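Local coordinates for iron-regulated outer membrane protein (Neisseria meningitidis, PDB 4B7O) that serves as a TonB-dependent iron transporter of the outer membrane, probably taking up ferric siderophores, at residues A[125-130]-A[507-512]; A[161-166]-A[535-540]; A[468-473]-A[478-483]. All coordinates share one frame; numbering follows the deposited sequence.

Interaction 1. Residues A[125-130]-A[507-512]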
loop_
_atom_site.group_PDB
_atom_site.type_symbol
_atom_site.label_atom_id
_atom_site.label_comp_id
_atom_site.label_asym_id
_atom_site.label_seq_id
_atom_site.Cartn_x
_atom_site.Cartn_y
_atom_site.Cartn_z
ATOM N N TYR A 125 9.980 -3.050 0.301
ATOM C CA TYR A 125 9.147 -1.887 0.294
ATOM C C TYR A 125 10.011 -0.697 0.705
ATOM O O TYR A 125 10.994 -0.814 1.413
ATOM C CB TYR A 125 8.004 -2.074 1.321
ATOM C CG TYR A 125 8.490 -2.521 2.737
ATOM C CD1 TYR A 125 8.653 -3.861 3.050
ATOM C CD2 TYR A 125 8.761 -1.600 3.726
ATOM C CE1 TYR A 125 9.106 -4.278 4.306
ATOM C CE2 TYR A 125 9.185 -2.003 4.989
ATOM C CZ TYR A 125 9.352 -3.348 5.257
ATOM O OH TYR A 125 9.764 -3.745 6.491
ATOM N N SER A 126 9.554 0.471 0.351
ATOM C CA SER A 126 10.313 1.677 0.508
ATOM C C SER A 126 9.314 2.632 1.093
ATOM O O SER A 126 8.130 2.451 0.918
ATOM C CB SER A 126 10.699 2.154 -0.905
ATOM O OG SER A 126 10.945 3.521 -0.933
ATOM N N ASP A 127 9.777 3.660 1.779
ATOM C CA ASP A 127 8.834 4.536 2.404
ATOM C C ASP A 127 8.928 5.944 1.875
ATOM O O ASP A 127 8.168 6.832 2.288
ATOM C CB ASP A 127 8.960 4.437 3.937
ATOM C CG ASP A 127 10.237 5.035 4.477
ATOM O OD1 ASP A 127 11.239 5.102 3.733
ATOM O OD2 ASP A 127 10.230 5.409 5.671
ATOM N N SER A 128 9.816 6.142 0.914
ATOM C CA SER A 128 9.906 7.458 0.263
ATOM C C SER A 128 8.872 7.610 -0.842
ATOM O O SER A 128 8.256 6.639 -1.276
ATOM C CB SER A 128 11.319 7.746 -0.243
ATOM O OG SER A 128 12.254 7.489 0.814
ATOM N N GLN A 129 8.623 8.844 -1.232
ATOM C CA GLN A 129 7.683 9.077 -2.289
ATOM C C GLN A 129 8.245 9.991 -3.397
ATOM O O GLN A 129 9.232 10.690 -3.195
ATOM C CB GLN A 129 6.455 9.694 -1.678
ATOM C CG GLN A 129 6.655 11.130 -1.288
ATOM C CD GLN A 129 5.411 11.705 -0.709
ATOM O OE1 GLN A 129 4.305 11.319 -1.077
ATOM N NE2 GLN A 129 5.571 12.599 0.233
ATOM N N ILE A 130 7.590 9.967 -4.554
ATOM C CA ILE A 130 7.766 10.953 -5.627
ATOM C C ILE A 130 7.274 12.406 -5.327
ATOM O O ILE A 130 8.041 13.321 -5.437
ATOM C CB ILE A 130 7.175 10.399 -6.945
ATOM C CG1 ILE A 130 7.958 9.134 -7.335
ATOM C CG2 ILE A 130 7.264 11.441 -8.070
ATOM C CD1 ILE A 130 7.224 8.293 -8.334
ATOM N N ALA A 507 6.231 0.326 18.135
ATOM C CA ALA A 507 7.039 0.313 16.870
ATOM C C ALA A 507 7.438 1.717 16.499
ATOM O O ALA A 507 6.754 2.713 16.866
ATOM C CB ALA A 507 6.287 -0.403 15.706
ATOM N N SER A 508 8.568 1.827 15.799
ATOM C CA SER A 508 9.012 3.167 15.364
ATOM C C SER A 508 9.183 3.248 13.861
ATOM O O SER A 508 9.492 2.261 13.207
ATOM C CB SER A 508 10.291 3.625 16.065
ATOM O OG SER A 508 11.203 2.541 16.079
ATOM N N ARG A 509 8.980 4.438 13.336
ATOM C CA ARG A 509 9.226 4.726 11.943
ATOM C C ARG A 509 10.111 5.968 11.836
ATOM O O ARG A 509 9.789 7.000 12.409
ATOM C CB ARG A 509 7.912 5.003 11.284
ATOM C CG ARG A 509 7.878 4.682 9.812
ATOM C CD ARG A 509 6.421 4.571 9.407
ATOM N NE ARG A 509 6.227 4.744 7.990
ATOM C CZ ARG A 509 6.293 3.759 7.131
ATOM N NH1 ARG A 509 6.517 2.533 7.561
ATOM N NH2 ARG A 509 6.097 4.001 5.843
ATOM N N SER A 510 11.229 5.829 11.125
ATOM C CA SER A 510 12.154 6.937 10.796
ATOM C C SER A 510 11.580 7.961 9.866
ATOM O O SER A 510 10.747 7.644 9.028
ATOM C CB SER A 510 13.390 6.360 10.092
ATOM O OG SER A 510 13.040 5.521 8.991
ATOM N N PRO A 511 12.021 9.218 9.995
ATOM C CA PRO A 511 11.472 10.324 9.187
ATOM C C PRO A 511 11.580 9.963 7.733
ATOM O O PRO A 511 12.567 9.344 7.350
ATOM C CB PRO A 511 12.443 11.464 9.449
ATOM C CG PRO A 511 13.279 11.066 10.621
ATOM C CD PRO A 511 12.904 9.705 11.066
ATOM N N ARG A 512 10.580 10.293 6.935
ATOM C CA ARG A 512 10.700 10.070 5.487
ATOM C C ARG A 512 11.513 11.172 4.836
ATOM O O ARG A 512 11.409 12.335 5.220
ATOM C CB ARG A 512 9.348 9.995 4.810
ATOM C CG ARG A 512 8.243 9.448 5.696
ATOM C CD ARG A 512 8.442 8.036 6.256
ATOM N NE ARG A 512 7.212 7.728 7.028
ATOM C CZ ARG A 512 6.947 8.125 8.284
ATOM N NH1 ARG A 512 7.846 8.778 9.035
ATOM N NH2 ARG A 512 5.773 7.825 8.821
#
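D127 sets its carboxylate across the side chain of R512 at about a right angle, yet the carboxylate and guanidinium planes are 5° apart. OD2 of D127 lies 3.2 Å from CD of R512, so it meets the aliphatic end of the chain; NE of R512 is 4.0 Å from OD2, and no N-H points at it. R509 passes on another side. Its NH2 lies 3.5 Å from CB of D127, while OD2 sits 4.3 Å above the guanidinium plane, displaced toward the rim: the charges probably attract, short of a salt bridge. With chi1 at 70°, the D127 carboxyl group is tucked between its own backbone N and carbonyl carbon, next to both arginines.

This is the interface between plug and barrel of a TonB-dependent receptor, the aspartate coming from a plug loop and R509 from the end of barrel strand 498-509. A buried acid suits the spot because K442 gives OD2 a salt bridge and Q387 binds OD1, while D118 and E535 pair with R509 and R512. The arginines also pack on each other: CG of R509 lies 3.8 Å above the centre of the R512 guanidinium, whose NH2 reaches the R509 guanidinium edge in its plane.

Interaction 2. Residues A[161-166]-A[535-540]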
loop_
_atom_site.group_PDB
_atom_site.type_symbol
_atom_site.label_atom_id
_atom_site.label_comp_id
_atom_site.label_asym_id
_atom_site.label_seq_id
_atom_site.Cartn_x
_atom_site.Cartn_y
_atom_site.Cartn_z
ATOM N N GLY A 161 9.592 0.022 10.457
ATOM C CA GLY A 161 8.511 1.023 10.324
ATOM C C GLY A 161 7.085 0.528 10.507
ATOM O O GLY A 161 6.136 1.143 10.016
ATOM N N ALA A 162 6.906 -0.561 11.234
ATOM C CA ALA A 162 5.593 -1.175 11.294
ATOM C C ALA A 162 4.694 -0.493 12.252
ATOM O O ALA A 162 4.301 -1.146 13.194
ATOM C CB ALA A 162 5.730 -2.617 11.684
ATOM N N THR A 163 4.370 0.794 12.026
ATOM C CA THR A 163 3.629 1.607 13.004
ATOM C C THR A 163 2.154 1.502 12.803
ATOM O O THR A 163 1.393 1.579 13.744
ATOM C CB THR A 163 3.947 3.136 12.971
ATOM O OG1 THR A 163 3.948 3.649 11.623
ATOM C CG2 THR A 163 5.252 3.392 13.602
ATOM N N ASN A 164 1.763 1.451 11.546
ATOM C CA ASN A 164 0.395 1.230 11.167
ATOM C C ASN A 164 0.507 0.040 10.261
ATOM O O ASN A 164 1.555 -0.590 10.185
ATOM C CB ASN A 164 -0.162 2.431 10.453
ATOM C CG ASN A 164 -0.473 3.564 11.400
ATOM O OD1 ASN A 164 -1.321 3.429 12.306
ATOM N ND2 ASN A 164 0.211 4.691 11.224
ATOM N N GLY A 165 -0.528 -0.354 9.581
ATOM C CA GLY A 165 -0.295 -1.610 8.873
ATOM C C GLY A 165 0.469 -1.596 7.544
ATOM O O GLY A 165 1.284 -0.692 7.232
ATOM N N ALA A 166 0.209 -2.642 6.774
ATOM C CA ALA A 166 0.829 -2.791 5.534
ATOM C C ALA A 166 -0.113 -3.613 4.647
ATOM O O ALA A 166 -0.755 -4.524 5.135
ATOM C CB ALA A 166 2.165 -3.487 5.744
ATOM N N GLU A 535 9.170 8.477 14.773
ATOM C CA GLU A 535 7.787 8.429 15.217
ATOM C C GLU A 535 7.602 7.150 15.973
ATOM O O GLU A 535 7.973 6.072 15.475
ATOM C CB GLU A 535 6.874 8.373 14.010
ATOM C CG GLU A 535 6.524 9.730 13.462
ATOM C CD GLU A 535 5.770 9.650 12.136
ATOM O OE1 GLU A 535 5.732 8.530 11.535
ATOM O OE2 GLU A 535 5.187 10.690 11.720
ATOM N N ARG A 536 6.977 7.238 17.132
ATOM C CA ARG A 536 6.849 6.027 18.000
ATOM C C ARG A 536 5.397 5.666 18.296
ATOM O O ARG A 536 4.634 6.463 18.847
ATOM C CB ARG A 536 7.694 6.150 19.278
ATOM C CG ARG A 536 7.928 4.811 19.947
ATOM C CD ARG A 536 9.241 4.777 20.662
ATOM N NE ARG A 536 9.479 3.501 21.342
ATOM C CZ ARG A 536 9.103 3.264 22.599
ATOM N NH1 ARG A 536 8.444 4.217 23.287
ATOM N NH2 ARG A 536 9.384 2.078 23.153
ATOM N N ALA A 537 4.987 4.504 17.827
ATOM C CA ALA A 537 3.583 4.141 17.960
ATOM C C ALA A 537 3.456 3.186 19.139
ATOM O O ALA A 537 4.326 2.303 19.341
ATOM C CB ALA A 537 3.089 3.448 16.687
ATOM N N ARG A 538 2.382 3.360 19.898
ATOM C CA ARG A 538 1.961 2.306 20.817
ATOM C C ARG A 538 0.573 1.844 20.405
ATOM O O ARG A 538 -0.337 2.631 20.431
ATOM C CB ARG A 538 1.952 2.820 22.262
ATOM C CG ARG A 538 1.855 1.710 23.301
ATOM C CD ARG A 538 1.744 2.266 24.730
ATOM N NE ARG A 538 0.671 3.252 24.954
ATOM C CZ ARG A 538 0.179 3.547 26.168
ATOM N NH1 ARG A 538 0.634 2.904 27.245
ATOM N NH2 ARG A 538 -0.774 4.472 26.335
ATOM N N ASN A 539 0.434 0.586 20.009
ATOM C CA ASN A 539 -0.829 0.086 19.516
ATOM C C ASN A 539 -1.407 -0.983 20.441
ATOM O O ASN A 539 -0.818 -2.014 20.661
ATOM C CB ASN A 539 -0.662 -0.466 18.072
ATOM C CG ASN A 539 -1.983 -0.783 17.386
ATOM O OD1 ASN A 539 -2.712 0.102 17.004
ATOM N ND2 ASN A 539 -2.287 -2.070 17.216
ATOM N N THR A 540 -2.605 -0.751 20.956
ATOM C CA THR A 540 -3.249 -1.807 21.709
ATOM C C THR A 540 -4.569 -2.203 21.131
ATOM O O THR A 540 -5.386 -1.365 20.767
ATOM C CB THR A 540 -3.268 -1.515 23.219
ATOM O OG1 THR A 540 -4.511 -1.938 23.799
ATOM C CG2 THR A 540 -3.052 -0.121 23.482
#
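CG2 of T163 lies off one face of the E535-R536 peptide, beyond its oxygen end and 4.3 Å from O of E535, a loose van der Waals approach. The E535 carboxylate turns to other partners, R512 at OE1 and the backbone N of L566 at OE2. The contact proper is aliphatic. CB of A537 stands 3.8 Å from CG2 of T163 and equally 3.8 Å from CB of T163, lying alongside the CB-CG2 bond. A chi1 of 46° puts OG1 of T163 between its backbone N and carbonyl carbon and leaves CG2 beside that N, where it meets the alanine.

Here a plug loop rests on the inner wall of the TonB-dependent receptor barrel. Strand 535-540 alternates: E535, A537 and N539 point toward the plug, R536 and R538 away from it. Alanine suits a wall position where the backbones come close, the CA atoms of T163 and A537 being 5.6 Å apart. On the plug side the chain is bent by an inverse gamma turn centred on A162, closed by T163 N to G161 O at 2.7 Å. G161, whose positive phi suits glycine, opens the turn, and its O also accepts a hydrogen bond from NH1 of R509.

Interaction 3. Residues A[468-473]-A[478-483]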
loop_
_atom_site.group_PDB
_atom_site.type_symbol
_atom_site.label_atom_id
_atom_site.label_comp_id
_atom_site.label_asym_id
_atom_site.label_seq_id
_atom_site.Cartn_x
_atom_site.Cartn_y
_atom_site.Cartn_z
ATOM N N ARG A 468 17.280 1.316 14.430
ATOM C CA ARG A 468 18.246 2.418 14.281
ATOM C C ARG A 468 18.108 3.077 12.901
ATOM O O ARG A 468 18.146 2.383 11.863
ATOM C CB ARG A 468 19.675 1.888 14.466
ATOM C CG ARG A 468 20.737 2.974 14.372
ATOM C CD ARG A 468 21.912 2.779 15.331
ATOM N NE ARG A 468 22.906 3.858 15.145
ATOM C CZ ARG A 468 22.917 5.030 15.788
ATOM N NH1 ARG A 468 22.004 5.308 16.719
ATOM N NH2 ARG A 468 23.854 5.935 15.506
ATOM N N PHE A 469 17.963 4.394 12.873
ATOM C CA PHE A 469 18.072 5.063 11.593
ATOM C C PHE A 469 19.229 6.062 11.409
ATOM O O PHE A 469 19.743 6.631 12.390
ATOM C CB PHE A 469 16.747 5.687 11.216
ATOM C CG PHE A 469 16.487 7.003 11.851
ATOM C CD1 PHE A 469 17.008 8.175 11.278
ATOM C CD2 PHE A 469 15.673 7.103 12.971
ATOM C CE1 PHE A 469 16.751 9.424 11.818
ATOM C CE2 PHE A 469 15.389 8.356 13.517
ATOM C CZ PHE A 469 15.931 9.508 12.950
ATOM N N LYS A 470 19.604 6.308 10.146
ATOM C CA LYS A 470 20.563 7.417 9.797
ATOM C C LYS A 470 20.043 8.155 8.581
ATOM O O LYS A 470 19.841 7.571 7.529
ATOM C CB LYS A 470 21.962 6.868 9.489
ATOM C CG LYS A 470 23.067 7.910 9.757
ATOM C CD LYS A 470 24.129 8.168 8.675
ATOM C CE LYS A 470 25.184 7.067 8.590
ATOM N NZ LYS A 470 24.780 6.012 7.580
ATOM N N VAL A 471 19.788 9.429 8.714
ATOM C CA VAL A 471 19.245 10.158 7.613
ATOM C C VAL A 471 20.231 11.214 7.110
ATOM O O VAL A 471 20.678 12.081 7.887
ATOM C CB VAL A 471 17.952 10.864 8.036
ATOM C CG1 VAL A 471 17.681 12.030 7.154
ATOM C CG2 VAL A 471 16.789 9.889 7.963
ATOM N N LYS A 472 20.538 11.167 5.808
ATOM C CA LYS A 472 21.418 12.161 5.205
ATOM C C LYS A 472 20.619 12.988 4.234
ATOM O O LYS A 472 20.256 12.519 3.156
ATOM C CB LYS A 472 22.612 11.465 4.550
ATOM C CG LYS A 472 23.823 12.364 4.274
ATOM C CD LYS A 472 24.120 12.453 2.777
ATOM C CE LYS A 472 23.392 13.664 2.190
ATOM N NZ LYS A 472 23.325 13.749 0.703
ATOM N N THR A 473 20.286 14.206 4.646
ATOM C CA THR A 473 19.509 15.087 3.824
ATOM C C THR A 473 20.362 15.555 2.652
ATOM O O THR A 473 21.531 15.182 2.553
ATOM C CB THR A 473 19.099 16.334 4.604
ATOM O OG1 THR A 473 19.965 16.477 5.753
ATOM C CG2 THR A 473 17.613 16.270 5.026
ATOM N N THR A 478 23.656 14.991 8.486
ATOM C CA THR A 478 23.258 13.700 9.029
ATOM C C THR A 478 22.535 13.833 10.345
ATOM O O THR A 478 22.546 14.902 10.945
ATOM C CB THR A 478 24.459 12.811 9.175
ATOM O OG1 THR A 478 24.888 12.505 7.854
ATOM C CG2 THR A 478 24.109 11.543 9.831
ATOM N N VAL A 479 21.850 12.772 10.757
ATOM C CA VAL A 479 21.188 12.715 12.064
ATOM C C VAL A 479 20.688 11.321 12.209
ATOM O O VAL A 479 20.058 10.805 11.271
ATOM C CB VAL A 479 19.948 13.585 12.154
ATOM C CG1 VAL A 479 19.202 13.245 13.442
ATOM C CG2 VAL A 479 20.321 15.062 12.079
ATOM N N SER A 480 21.003 10.730 13.361
ATOM C CA SER A 480 20.595 9.392 13.766
ATOM C C SER A 480 19.700 9.334 15.019
ATOM O O SER A 480 19.464 10.337 15.719
ATOM C CB SER A 480 21.797 8.498 14.009
ATOM O OG SER A 480 22.573 8.340 12.836
ATOM N N SER A 481 19.199 8.134 15.287
ATOM C CA SER A 481 18.479 7.858 16.530
ATOM C C SER A 481 18.335 6.389 16.551
ATOM O O SER A 481 18.618 5.722 15.541
ATOM C CB SER A 481 17.098 8.496 16.553
ATOM O OG SER A 481 16.806 9.003 17.847
ATOM N N SER A 482 17.950 5.870 17.704
ATOM C CA SER A 482 17.588 4.474 17.794
ATOM C C SER A 482 16.530 4.406 18.860
ATOM O O SER A 482 16.367 5.361 19.625
ATOM C CB SER A 482 18.798 3.612 18.121
ATOM O OG SER A 482 19.457 4.123 19.251
ATOM N N ASN A 483 15.769 3.318 18.870
ATOM C CA ASN A 483 14.733 3.121 19.873
ATOM C C ASN A 483 14.678 1.617 20.176
ATOM O O ASN A 483 15.025 0.784 19.327
ATOM C CB ASN A 483 13.344 3.568 19.395
ATOM C CG ASN A 483 13.262 5.009 18.932
ATOM O OD1 ASN A 483 13.973 5.434 18.026
ATOM N ND2 ASN A 483 12.325 5.764 19.513
#
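R468 reaches across to the neighbouring strand, and its side chain can be followed outward over S480, S481 and S482. CB lies 4.1 Å from CB of S482, its cross-strand partner in a non-hydrogen-bonded pair. CG of R468 comes within 3.7 Å of the carbonyl oxygen O of S481. The chain then bends, chi2 being 143°, which swings the guanidinium over the neighbouring strand instead of straight off the sheet. At the tip the two terminal nitrogens part: NH1 of R468 lies 3.6 Å from O of S481, with OG of S482 a little farther off, near the guanidinium plane at its edge, while NH2 packs on CB of S480. Small serines leave room for the long arginine.

K470 and T478 follow on the same face, CD of K470 lying 3.6 Å from CG2 of T478 as the two side chains cross obliquely. On the other face F469 folds its ring back over the partner strand. S481 N sits above the ring centre, and CE2 of F469 touches CB of S481 at 3.5 Å, a close approach that a small serine allows. F469 also packs on S510 and P511, and V471 and V479 both pack on I528, so this face carries the bulky apolar residues, S481 apart, and the other the charged side chains and remaining hydroxyls.

Between the strands, F469 N donates to S481 O at 3.1 Å, with a weak bond returned from S481 N to F469 O. V471 N binds V479 O at 2.9 Å in a nearly straight bond (172°). The axes run antiparallel at 169°. Four residues join the two segments, and T473 OG1 is hydrogen-bonded to K477 O and D475 OD1 among them. This is a beta hairpin, the repeating up-and-down unit from which the barrel of a TonB-dependent receptor is built.

How the interactions relate
Interactions 1 and 2 place two separate plug loops against neighbouring barrel strands, 498-509 and 535-547, and their centres are about 12 Å apart. Those strands are joined by a probable hydrogen bond from A537 N to A507 O (2.7 Å), and the bridge between R512 NH2 and E535 OE1, 2.8 Å long, ties the two sites further. Interaction 3 is barrel wall alone. Its centre is about 12 Å from that of interaction 1, which it meets with CZ of F469 3.6 Å from CD of P511. Interaction 2 is farther from it, about 18 Å between centres, touching through CD of R536 and ND2 of N483 (3.4 Å).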